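Long-range contacts in probable hydrogenase maturation factor HypB (Methanocaldococcus jannaschii, PDB 2HF9), which probably acts as a low-activity GTPase, working as a homodimer, that is required for nickel insertion into the metal centre of [NiFe] hydrogenases: residues 96-102 and 124-129; 90-94 and 110-114; 65-71 and 118-124. All coordinates share one frame. Residue numbers count along the deposited sequence, not the author numbering.

Contact 1: residues 96-102 and 124-129; sequences TGKECHL and IENVGN. With MG (magnesium ion), chain C; GSP (5'-guanosine-diphosphate-monothiophosphate), chain E.
One side-chain oxygen ties the metal-binding loop to the segment that continues strand 121-125 of the G-domain: Asn126 OD1 accepts from Leu102 N at 3.0 Å (168° at the hydrogen) and, within its own segment, from Val127 N at 2.9 Å. In this P-loop GTPase, 96-102 is irregular loop, entered by a type II' turn over Thr96-Glu99 (Glu99 N to Thr96 O 3.1 Å, Gly97 at phi 55°); 124-129 leaves its strand at the nucleotide. CA atoms are nearest for His101-Val127 (5.5 Å) and Leu102-Asn126 (6.0 Å). Val127 (chi1 -40°) points toward the loop, CG2 lying 3.1 Å from Cys100 O, while Leu102 CD1 (rotamer mt) packs 3.6 Å from Ile124 CG2. Cys100 and His101 bind zinc and probably nickel; here Cys100 is disulfide-bonded to Cys132 and packs on Cys100 of the second subunit. The contact therefore joins the metal-binding loop to the active site, where Glu125 OE2, 2.1 Å from magnesium, sits 2.8 Å from GSP O3G.

Contact 2: residues 90-94 and 110-114; sequences KVVPL and ALEDL
Residues 90-94 are extended strand, with phi from -79° to -130° and psi from 109° to 145°; residues 110-114 continue helix 104-111 into a type I turn from Leu111 to Leu114. The backbones are closest at Val92 and Ala110, whose CA atoms lie 6.3 Å apart, and the two segments bury 273 Å² in total.

Apolar packing dominates. Val92 (chi1 178°, t) points toward the helix end and has the largest covered area, 81 Å²: its CG1 is 3.9 Å from Ala110 CB, and its CG2 is 3.7 Å from Leu114 CD2 and 3.9 Å from Asp113 CB. Leu94, in the mt rotamer, brings CD1 to 4.2 Å from Ala110 CB. At the exposed margin, the aliphatic part of Lys90 lies along the turn, CG being 4.0 Å from Leu114 CD2, also an mt leucine.

The two segments share no hydrogen bond. Residues 110-114 hold two of their own, Asp113 N to Ala110 O at 3.0 Å and Leu114 N to Leu111 O at 3.2 Å, and the backbone of 90-94 pairs with strand 68-74.

This is helix-on-sheet packing within the parallel alpha/beta P-loop NTPase domain. Strand 90-95 is outermost on this side of the chain's sheet, and its Val91 and Pro93 face helix 78-85; Ala110 and Leu114 also rest on strand 68-74, and Leu111 reaches Leu122 of strand 121-125.

Contact 3: residues 65-71 and 118-124; sequences KYKIACI and EIDLLFI
Every backbone amide from Asp120 to Phe123 except that of Leu122, and those of Lys67, Ala69 and Ile71, find acceptors across this pair. Lys67 O accepts two hydrogen bonds, from Asp120 N at 2.7 Å and Leu121 N at 3.1 Å, while Lys67 N donates to Asp120 OD2 at 2.8 Å (177° at the hydrogen), so the aspartate (chi1 -55°, m) supplies a side-chain acceptor where the regular ladder starts. Ala69 N to Leu121 O, Phe123 N to Ala69 O and Ile71 N to Phe123 O then follow, all 2.9 Å. Between them run CA-H...O contacts, such as Cys70 CA to Phe123 O at 3.1 Å. The amides of Leu122 and Cys70 point outward and pair with Val39 and Lys90 respectively.

Strands 68-71 and 121-124 are thus parallel neighbours inside the central sheet of a P-loop NTPase, their axes 4.6 Å apart at 22°. The register pairs Ile68-Leu121, Ala69-Leu122, Cys70-Phe123 and Ile71-Ile124. On one face helix 51-62 covers Ile68, Cys70 and Phe123, and Val222 of helix 211-224 packs on Leu121; Ile68 CG2 lies 3.7 Å from Phe123 CE1. On the other, Ala69 CB meets Ile119 CD1 at 3.6 Å, against Leu114, and Ile71 CB meets Ile124 CG2 at 4.0 Å; helix 104-111 covers Ile71, Leu122 and Ile124.

At the exposed entry Lys67 NZ forms a salt bridge with Glu118 OE1 at 3.0 Å. Leu121 CG makes an off-centre CH-pi contact with the Tyr66 ring, 4.2 Å from its centroid, and Tyr66 OH is hydrogen-bonded to Glu219.

Contacts 1 and 3 are mostly buried, whereas contact 2 is only partly so. Strand 121-125 serves both buried contacts: Ile124 belongs to each, and Glu125 N of contact 1 lies 2.8 Å from Ile71 O of contact 3, a probable hydrogen bond. Contacts 2 and 3 share no residue; strand 90-95 of contact 2 lies next to strand 68-74 of contact 3, with Val92 N 2.9 Å from Cys70 O, a probable hydrogen bond. The chemistry follows position. Contact 3, within the sheet, relies on repeated backbone pairing; contact 2, between sheet and helix end, on apolar packing; contact 1, at the strand's nucleotide-facing end, on a side-chain hydrogen bond and packing beside two metal sites. Leu102 CD2 touches Leu94 CD1 at 3.8 Å, joining contacts 1 and 2.

Contact 1: residues 96-102 and 124-129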
loop_
_atom_site.group_PDB
_atom_site.type_symbol
_atom_site.label_atom_id
_atom_site.label_comp_id
_atom_site.label_asym_id
_atom_site.label_seq_id
_atom_site.Cartn_x
_atom_site.Cartn_y
_atom_site.Cartn_z
ATOM N N THR A 96 -2.638 7.116 13.572
ATOM C CA THR A 96 -1.796 5.942 13.783
ATOM C C THR A 96 -0.298 6.210 13.687
ATOM O O THR A 96 0.506 5.287 13.824
ATOM C CB THR A 96 -2.181 4.799 12.817
ATOM O OG1 THR A 96 -2.136 5.279 11.470
ATOM C CG2 THR A 96 -3.585 4.290 13.120
ATOM N N GLY A 97 0.073 7.468 13.457
ATOM C CA GLY A 97 1.480 7.863 13.361
ATOM C C GLY A 97 2.244 7.063 12.326
ATOM O O GLY A 97 1.792 6.911 11.192
ATOM N N LYS A 98 3.394 6.533 12.727
ATOM C CA LYS A 98 4.257 5.791 11.809
ATOM C C LYS A 98 4.000 4.280 11.842
ATOM O O LYS A 98 4.656 3.514 11.128
ATOM C CB LYS A 98 5.732 6.116 12.073
ATOM C CG LYS A 98 6.082 7.580 11.833
ATOM C CD LYS A 98 7.577 7.841 11.942
ATOM C CE LYS A 98 7.885 9.317 11.730
ATOM N NZ LYS A 98 9.344 9.615 11.825
ATOM N N GLU A 99 3.032 3.862 12.655
ATOM C CA GLU A 99 2.644 2.456 12.749
ATOM C C GLU A 99 1.970 1.976 11.457
ATOM O O GLU A 99 1.082 2.642 10.918
ATOM C CB GLU A 99 1.730 2.235 13.959
ATOM C CG GLU A 99 1.959 0.914 14.691
ATOM C CD GLU A 99 3.382 0.761 15.211
ATOM O OE1 GLU A 99 3.874 1.673 15.914
ATOM O OE2 GLU A 99 4.010 -0.277 14.916
ATOM N N CYS A 100 2.406 0.821 10.966
ATOM C CA CYS A 100 1.908 0.269 9.706
ATOM C C CYS A 100 0.742 -0.702 9.907
ATOM O O CYS A 100 0.430 -1.506 9.025
ATOM C CB CYS A 100 3.047 -0.406 8.936
ATOM S SG CYS A 100 3.930 -1.664 9.866
ATOM N N HIS A 101 0.100 -0.609 11.072
ATOM C CA HIS A 101 -1.032 -1.459 11.437
ATOM C C HIS A 101 -1.713 -0.897 12.684
ATOM O O HIS A 101 -1.080 -0.209 13.485
ATOM C CB HIS A 101 -0.558 -2.889 11.724
ATOM C CG HIS A 101 0.347 -2.999 12.913
ATOM N ND1 HIS A 101 1.718 -2.888 12.820
ATOM C CD2 HIS A 101 0.075 -3.198 14.225
ATOM C CE1 HIS A 101 2.251 -3.022 14.022
ATOM N NE2 HIS A 101 1.276 -3.209 14.892
ATOM N N LEU A 102 -3.002 -1.186 12.837
ATOM C CA LEU A 102 -3.665 -1.029 14.127
ATOM C C LEU A 102 -3.333 -2.256 14.972
ATOM O O LEU A 102 -2.937 -3.288 14.432
ATOM C CB LEU A 102 -5.185 -0.916 13.953
ATOM C CG LEU A 102 -5.779 0.346 13.323
ATOM C CD1 LEU A 102 -7.258 0.135 13.071
ATOM C CD2 LEU A 102 -5.566 1.560 14.202
ATOM N N ILE A 124 -14.037 -1.579 11.390
ATOM C CA ILE A 124 -12.735 -0.978 11.648
ATOM C C ILE A 124 -11.943 -0.868 10.352
ATOM O O ILE A 124 -11.647 -1.885 9.718
ATOM C CB ILE A 124 -11.910 -1.800 12.670
ATOM C CG1 ILE A 124 -12.727 -2.092 13.934
ATOM C CG2 ILE A 124 -10.595 -1.082 12.999
ATOM C CD1 ILE A 124 -11.972 -2.913 14.978
ATOM N N GLU A 125 -11.607 0.357 9.951
ATOM C CA GLU A 125 -10.719 0.529 8.808
ATOM C C GLU A 125 -9.274 0.576 9.273
ATOM O O GLU A 125 -8.838 1.546 9.897
ATOM C CB GLU A 125 -11.056 1.764 7.972
ATOM C CG GLU A 125 -10.204 1.845 6.711
ATOM C CD GLU A 125 -10.681 2.883 5.726
ATOM O OE1 GLU A 125 -11.861 3.271 5.790
ATOM O OE2 GLU A 125 -9.874 3.326 4.882
ATOM N N ASN A 126 -8.550 -0.494 8.966
ATOM C CA ASN A 126 -7.145 -0.612 9.304
ATOM C C ASN A 126 -6.316 0.315 8.421
ATOM O O ASN A 126 -6.830 0.896 7.461
ATOM C CB ASN A 126 -6.701 -2.064 9.106
ATOM C CG ASN A 126 -5.687 -2.513 10.132
ATOM O OD1 ASN A 126 -4.737 -1.794 10.457
ATOM N ND2 ASN A 126 -5.873 -3.723 10.640
ATOM N N VAL A 127 -5.034 0.458 8.734
ATOM C CA VAL A 127 -4.161 1.273 7.889
ATOM C C VAL A 127 -3.916 0.540 6.558
ATOM O O VAL A 127 -3.913 -0.692 6.517
ATOM C CB VAL A 127 -2.830 1.649 8.593
ATOM C CG1 VAL A 127 -3.059 2.001 10.067
ATOM C CG2 VAL A 127 -1.835 0.535 8.476
ATOM N N GLY A 128 -3.751 1.301 5.475
ATOM C CA GLY A 128 -3.518 0.724 4.146
ATOM C C GLY A 128 -2.119 0.157 3.999
ATOM O O GLY A 128 -1.155 0.904 3.834
ATOM N N ASN A 129 -2.021 -1.171 4.059
ATOM C CA ASN A 129 -0.754 -1.896 4.094
ATOM C C ASN A 129 -1.078 -3.380 3.984
ATOM O O ASN A 129 -1.949 -3.875 4.705
ATOM C CB ASN A 129 -0.014 -1.623 5.417
ATOM C CG ASN A 129 1.465 -2.021 5.378
ATOM O OD1 ASN A 129 1.814 -3.182 5.155
ATOM N ND2 ASN A 129 2.338 -1.052 5.627
HETATM MG MG MG C . -9.952 4.929 3.463
HETATM P PG GSP E . -7.101 4.697 2.022
HETATM O O3B GSP E . -7.963 4.303 0.721
HETATM S S1G GSP E . -5.799 3.585 2.214
HETATM O O2G GSP E . -6.565 6.117 1.761
HETATM O O3G GSP E . -8.023 4.707 3.253
HETATM P PB GSP E . -9.286 3.380 0.740
HETATM O O1B GSP E . -8.878 1.968 0.599
HETATM O O2B GSP E . -10.152 3.617 1.909
HETATM P PA GSP E . -11.150 4.813 -0.978
HETATM O O1A GSP E . -12.463 4.331 -0.489
HETATM O O2A GSP E . -10.829 6.167 -0.456
HETATM O O3A GSP E . -9.968 3.763 -0.673
HETATM O "O5'" GSP E . -11.160 4.758 -2.579
HETATM C "C5'" GSP E . -10.019 5.123 -3.331
HETATM C "C4'" GSP E . -10.446 5.649 -4.697
HETATM O "O4'" GSP E . -10.939 4.595 -5.507
HETATM C "C3'" GSP E . -11.555 6.686 -4.624
HETATM O "O3'" GSP E . -11.246 7.652 -5.603
HETATM C "C2'" GSP E . -12.804 5.925 -5.011
HETATM O "O2'" GSP E . -13.743 6.738 -5.663
HETATM C "C1'" GSP E . -12.251 4.884 -5.965
HETATM N N9 GSP E . -12.960 3.596 -6.023
HETATM C C8 GSP E . -13.220 2.718 -5.000
HETATM N N7 GSP E . -13.842 1.639 -5.525
HETATM C C5 GSP E . -13.966 1.809 -6.861
HETATM C C6 GSP E . -14.513 1.020 -7.872
HETATM O O6 GSP E . -15.012 -0.072 -7.608
HETATM N N1 GSP E . -14.481 1.475 -9.178
HETATM C C2 GSP E . -13.918 2.705 -9.476
HETATM N N2 GSP E . -13.895 3.142 -10.731
HETATM N N3 GSP E . -13.373 3.483 -8.471
HETATM C C4 GSP E . -13.399 3.034 -7.187
HETATM O O HOH W 1 -3.661 -5.062 12.224
HETATM O O HOH W 2 -10.068 6.482 2.142
#

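Contact 2: residues 90-94 and 110-114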
loop_
_atom_site.group_PDB
_atom_site.type_symbol
_atom_site.label_atom_id
_atom_site.label_comp_id
_atom_site.label_asym_id
_atom_site.label_seq_id
_atom_site.Cartn_x
_atom_site.Cartn_y
_atom_site.Cartn_z
ATOM N N LYS A 90 -21.411 6.356 14.158
ATOM C CA LYS A 90 -20.546 6.893 15.198
ATOM C C LYS A 90 -19.121 6.449 14.887
ATOM O O LYS A 90 -18.879 5.270 14.629
ATOM C CB LYS A 90 -20.987 6.414 16.579
ATOM C CG LYS A 90 -20.206 7.058 17.716
ATOM C CD LYS A 90 -21.135 7.606 18.788
ATOM C CE LYS A 90 -20.347 8.227 19.937
ATOM N NZ LYS A 90 -19.355 9.241 19.464
ATOM N N VAL A 91 -18.189 7.397 14.890
ATOM C CA VAL A 91 -16.818 7.119 14.474
ATOM C C VAL A 91 -15.807 7.496 15.550
ATOM O O VAL A 91 -15.860 8.593 16.113
ATOM C CB VAL A 91 -16.457 7.858 13.158
ATOM C CG1 VAL A 91 -15.089 7.418 12.646
ATOM C CG2 VAL A 91 -17.528 7.632 12.097
ATOM N N VAL A 92 -14.895 6.572 15.837
ATOM C CA VAL A 92 -13.721 6.877 16.641
ATOM C C VAL A 92 -12.517 6.931 15.703
ATOM O O VAL A 92 -12.144 5.912 15.109
ATOM C CB VAL A 92 -13.484 5.844 17.767
ATOM C CG1 VAL A 92 -12.213 6.179 18.543
ATOM C CG2 VAL A 92 -14.683 5.799 18.706
ATOM N N PRO A 93 -11.919 8.124 15.548
ATOM C CA PRO A 93 -10.727 8.216 14.718
ATOM C C PRO A 93 -9.479 7.826 15.503
ATOM O O PRO A 93 -9.391 8.090 16.707
ATOM C CB PRO A 93 -10.686 9.696 14.331
ATOM C CG PRO A 93 -11.360 10.403 15.461
ATOM C CD PRO A 93 -12.315 9.433 16.108
ATOM N N LEU A 94 -8.533 7.190 14.821
ATOM C CA LEU A 94 -7.247 6.855 15.418
ATOM C C LEU A 94 -6.112 7.318 14.516
ATOM O O LEU A 94 -5.897 6.763 13.435
ATOM C CB LEU A 94 -7.139 5.346 15.698
ATOM C CG LEU A 94 -7.985 4.730 16.821
ATOM C CD1 LEU A 94 -7.819 3.212 16.846
ATOM C CD2 LEU A 94 -7.643 5.324 18.188
ATOM N N ALA A 110 -10.231 2.452 21.912
ATOM C CA ALA A 110 -11.246 3.036 21.033
ATOM C C ALA A 110 -12.643 2.572 21.454
ATOM O O ALA A 110 -13.593 3.360 21.438
ATOM C CB ALA A 110 -10.968 2.682 19.580
ATOM N N LEU A 111 -12.750 1.302 21.853
ATOM C CA LEU A 111 -14.010 0.716 22.324
ATOM C C LEU A 111 -14.595 1.429 23.544
ATOM O O LEU A 111 -15.809 1.434 23.740
ATOM C CB LEU A 111 -13.849 -0.783 22.618
ATOM C CG LEU A 111 -13.484 -1.725 21.466
ATOM C CD1 LEU A 111 -13.373 -3.161 21.952
ATOM C CD2 LEU A 111 -14.486 -1.625 20.332
ATOM N N GLU A 112 -13.724 2.031 24.352
ATOM C CA GLU A 112 -14.146 2.791 25.532
ATOM C C GLU A 112 -14.912 4.065 25.154
ATOM O O GLU A 112 -15.711 4.569 25.949
ATOM C CB GLU A 112 -12.940 3.113 26.429
ATOM C CG GLU A 112 -12.262 1.873 27.027
ATOM C CD GLU A 112 -10.879 2.152 27.609
ATOM O OE1 GLU A 112 -10.366 3.283 27.469
ATOM O OE2 GLU A 112 -10.299 1.227 28.208
ATOM N N ASP A 113 -14.684 4.563 23.938
ATOM C CA ASP A 113 -15.374 5.757 23.434
ATOM C C ASP A 113 -16.703 5.452 22.725
ATOM O O ASP A 113 -17.358 6.356 22.196
ATOM C CB ASP A 113 -14.449 6.561 22.513
ATOM C CG ASP A 113 -13.411 7.364 23.278
ATOM O OD1 ASP A 113 -13.689 7.788 24.423
ATOM O OD2 ASP A 113 -12.312 7.581 22.729
ATOM N N LEU A 114 -17.092 4.181 22.721
ATOM C CA LEU A 114 -18.338 3.750 22.097
ATOM C C LEU A 114 -19.339 3.234 23.130
ATOM O O LEU A 114 -18.956 2.594 24.110
ATOM C CB LEU A 114 -18.061 2.654 21.058
ATOM C CG LEU A 114 -17.202 3.003 19.833
ATOM C CD1 LEU A 114 -16.825 1.748 19.052
ATOM C CD2 LEU A 114 -17.904 4.007 18.926
#

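Contact 3: residues 65-71 and 118-124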
loop_
_atom_site.group_PDB
_atom_site.type_symbol
_atom_site.label_atom_id
_atom_site.label_comp_id
_atom_site.label_asym_id
_atom_site.label_seq_id
_atom_site.Cartn_x
_atom_site.Cartn_y
_atom_site.Cartn_z
ATOM N N LYS A 65 -31.249 -1.741 9.625
ATOM C CA LYS A 65 -31.339 -3.012 10.327
ATOM C C LYS A 65 -30.410 -3.040 11.538
ATOM O O LYS A 65 -30.718 -3.686 12.541
ATOM C CB LYS A 65 -30.981 -4.146 9.363
ATOM C CG LYS A 65 -31.228 -5.554 9.878
ATOM C CD LYS A 65 -31.107 -6.548 8.734
ATOM C CE LYS A 65 -31.142 -7.975 9.231
ATOM N NZ LYS A 65 -30.922 -8.939 8.115
ATOM N N TYR A 66 -29.281 -2.338 11.436
ATOM C CA TYR A 66 -28.257 -2.350 12.482
ATOM C C TYR A 66 -27.812 -0.952 12.876
ATOM O O TYR A 66 -27.766 -0.043 12.043
ATOM C CB TYR A 66 -27.022 -3.121 12.017
ATOM C CG TYR A 66 -27.266 -4.558 11.639
ATOM C CD1 TYR A 66 -27.358 -4.941 10.302
ATOM C CD2 TYR A 66 -27.398 -5.541 12.620
ATOM C CE1 TYR A 66 -27.575 -6.270 9.951
ATOM C CE2 TYR A 66 -27.617 -6.867 12.280
ATOM C CZ TYR A 66 -27.704 -7.224 10.947
ATOM O OH TYR A 66 -27.921 -8.537 10.617
ATOM N N LYS A 67 -27.466 -0.796 14.149
ATOM C CA LYS A 67 -26.787 0.405 14.624
ATOM C C LYS A 67 -25.291 0.184 14.422
ATOM O O LYS A 67 -24.724 -0.797 14.907
ATOM C CB LYS A 67 -27.116 0.668 16.095
ATOM C CG LYS A 67 -28.595 0.966 16.348
ATOM C CD LYS A 67 -28.937 0.841 17.821
ATOM C CE LYS A 67 -30.439 0.776 18.043
ATOM N NZ LYS A 67 -30.744 0.476 19.471
ATOM N N ILE A 68 -24.661 1.090 13.687
ATOM C CA ILE A 68 -23.299 0.866 13.211
ATOM C C ILE A 68 -22.319 1.899 13.764
ATOM O O ILE A 68 -22.599 3.101 13.775
ATOM C CB ILE A 68 -23.243 0.832 11.654
ATOM C CG1 ILE A 68 -24.156 -0.275 11.106
ATOM C CG2 ILE A 68 -21.806 0.627 11.155
ATOM C CD1 ILE A 68 -24.611 -0.056 9.670
ATOM N N ALA A 69 -21.178 1.405 14.239
ATOM C CA ALA A 69 -20.067 2.251 14.656
ATOM C C ALA A 69 -18.856 1.931 13.798
ATOM O O ALA A 69 -18.745 0.825 13.261
ATOM C CB ALA A 69 -19.741 2.024 16.124
ATOM N N CYS A 70 -17.960 2.905 13.671
ATOM C CA CYS A 70 -16.693 2.711 12.977
ATOM C C CYS A 70 -15.491 3.161 13.794
ATOM O O CYS A 70 -15.586 4.065 14.628
ATOM C CB CYS A 70 -16.680 3.461 11.645
ATOM S SG CYS A 70 -17.978 2.970 10.509
ATOM N N ILE A 71 -14.367 2.502 13.541
ATOM C CA ILE A 71 -13.058 2.959 13.978
ATOM C C ILE A 71 -12.246 3.173 12.703
ATOM O O ILE A 71 -12.072 2.246 11.907
ATOM C CB ILE A 71 -12.360 1.928 14.911
ATOM C CG1 ILE A 71 -13.088 1.848 16.257
ATOM C CG2 ILE A 71 -10.884 2.292 15.124
ATOM C CD1 ILE A 71 -12.770 0.593 17.083
ATOM N N GLU A 118 -25.582 0.342 22.330
ATOM C CA GLU A 118 -26.307 1.021 21.262
ATOM C C GLU A 118 -25.641 0.799 19.903
ATOM O O GLU A 118 -25.834 1.579 18.968
ATOM C CB GLU A 118 -26.465 2.513 21.573
ATOM C CG GLU A 118 -27.580 2.821 22.584
ATOM C CD GLU A 118 -28.945 2.289 22.150
ATOM O OE1 GLU A 118 -29.408 2.639 21.039
ATOM O OE2 GLU A 118 -29.556 1.517 22.925
ATOM N N ILE A 119 -24.854 -0.271 19.808
ATOM C CA ILE A 119 -24.153 -0.641 18.576
ATOM C C ILE A 119 -24.374 -2.129 18.293
ATOM O O ILE A 119 -24.331 -2.950 19.206
ATOM C CB ILE A 119 -22.617 -0.320 18.663
ATOM C CG1 ILE A 119 -22.358 1.184 18.861
ATOM C CG2 ILE A 119 -21.852 -0.837 17.437
ATOM C CD1 ILE A 119 -22.935 2.107 17.777
ATOM N N ASP A 120 -24.629 -2.465 17.030
ATOM C CA ASP A 120 -24.765 -3.859 16.604
ATOM C C ASP A 120 -23.569 -4.316 15.759
ATOM O O ASP A 120 -23.108 -5.455 15.881
ATOM C CB ASP A 120 -26.074 -4.060 15.827
ATOM C CG ASP A 120 -27.298 -3.593 16.605
ATOM O OD1 ASP A 120 -27.477 -4.031 17.761
ATOM O OD2 ASP A 120 -28.080 -2.787 16.058
ATOM N N LEU A 121 -23.090 -3.422 14.896
ATOM C CA LEU A 121 -21.974 -3.707 13.996
ATOM C C LEU A 121 -20.842 -2.710 14.183
ATOM O O LEU A 121 -21.078 -1.511 14.313
ATOM C CB LEU A 121 -22.423 -3.667 12.530
ATOM C CG LEU A 121 -23.538 -4.596 12.046
ATOM C CD1 LEU A 121 -23.798 -4.366 10.562
ATOM C CD2 LEU A 121 -23.201 -6.054 12.307
ATOM N N LEU A 122 -19.614 -3.218 14.181
ATOM C CA LEU A 122 -18.426 -2.374 14.232
ATOM C C LEU A 122 -17.553 -2.603 13.002
ATOM O O LEU A 122 -17.103 -3.723 12.753
ATOM C CB LEU A 122 -17.622 -2.640 15.514
ATOM C CG LEU A 122 -16.290 -1.896 15.687
ATOM C CD1 LEU A 122 -16.477 -0.384 15.719
ATOM C CD2 LEU A 122 -15.569 -2.374 16.943
ATOM N N PHE A 123 -17.330 -1.539 12.238
ATOM C CA PHE A 123 -16.440 -1.589 11.081
ATOM C C PHE A 123 -15.151 -0.858 11.425
ATOM O O PHE A 123 -15.168 0.339 11.724
ATOM C CB PHE A 123 -17.077 -0.946 9.838
ATOM C CG PHE A 123 -18.364 -1.598 9.380
ATOM C CD1 PHE A 123 -19.362 -0.823 8.783
ATOM C CD2 PHE A 123 -18.577 -2.968 9.525
ATOM C CE1 PHE A 123 -20.556 -1.397 8.342
ATOM C CE2 PHE A 123 -19.772 -3.558 9.092
ATOM C CZ PHE A 123 -20.764 -2.765 8.499
ATOM N N ILE A 124 -14.037 -1.579 11.390
ATOM C CA ILE A 124 -12.735 -0.978 11.648
ATOM C C ILE A 124 -11.943 -0.868 10.352
ATOM O O ILE A 124 -11.647 -1.885 9.718
ATOM C CB ILE A 124 -11.910 -1.800 12.670
ATOM C CG1 ILE A 124 -12.727 -2.092 13.934
ATOM C CG2 ILE A 124 -10.595 -1.082 12.999
ATOM C CD1 ILE A 124 -11.972 -2.913 14.978
#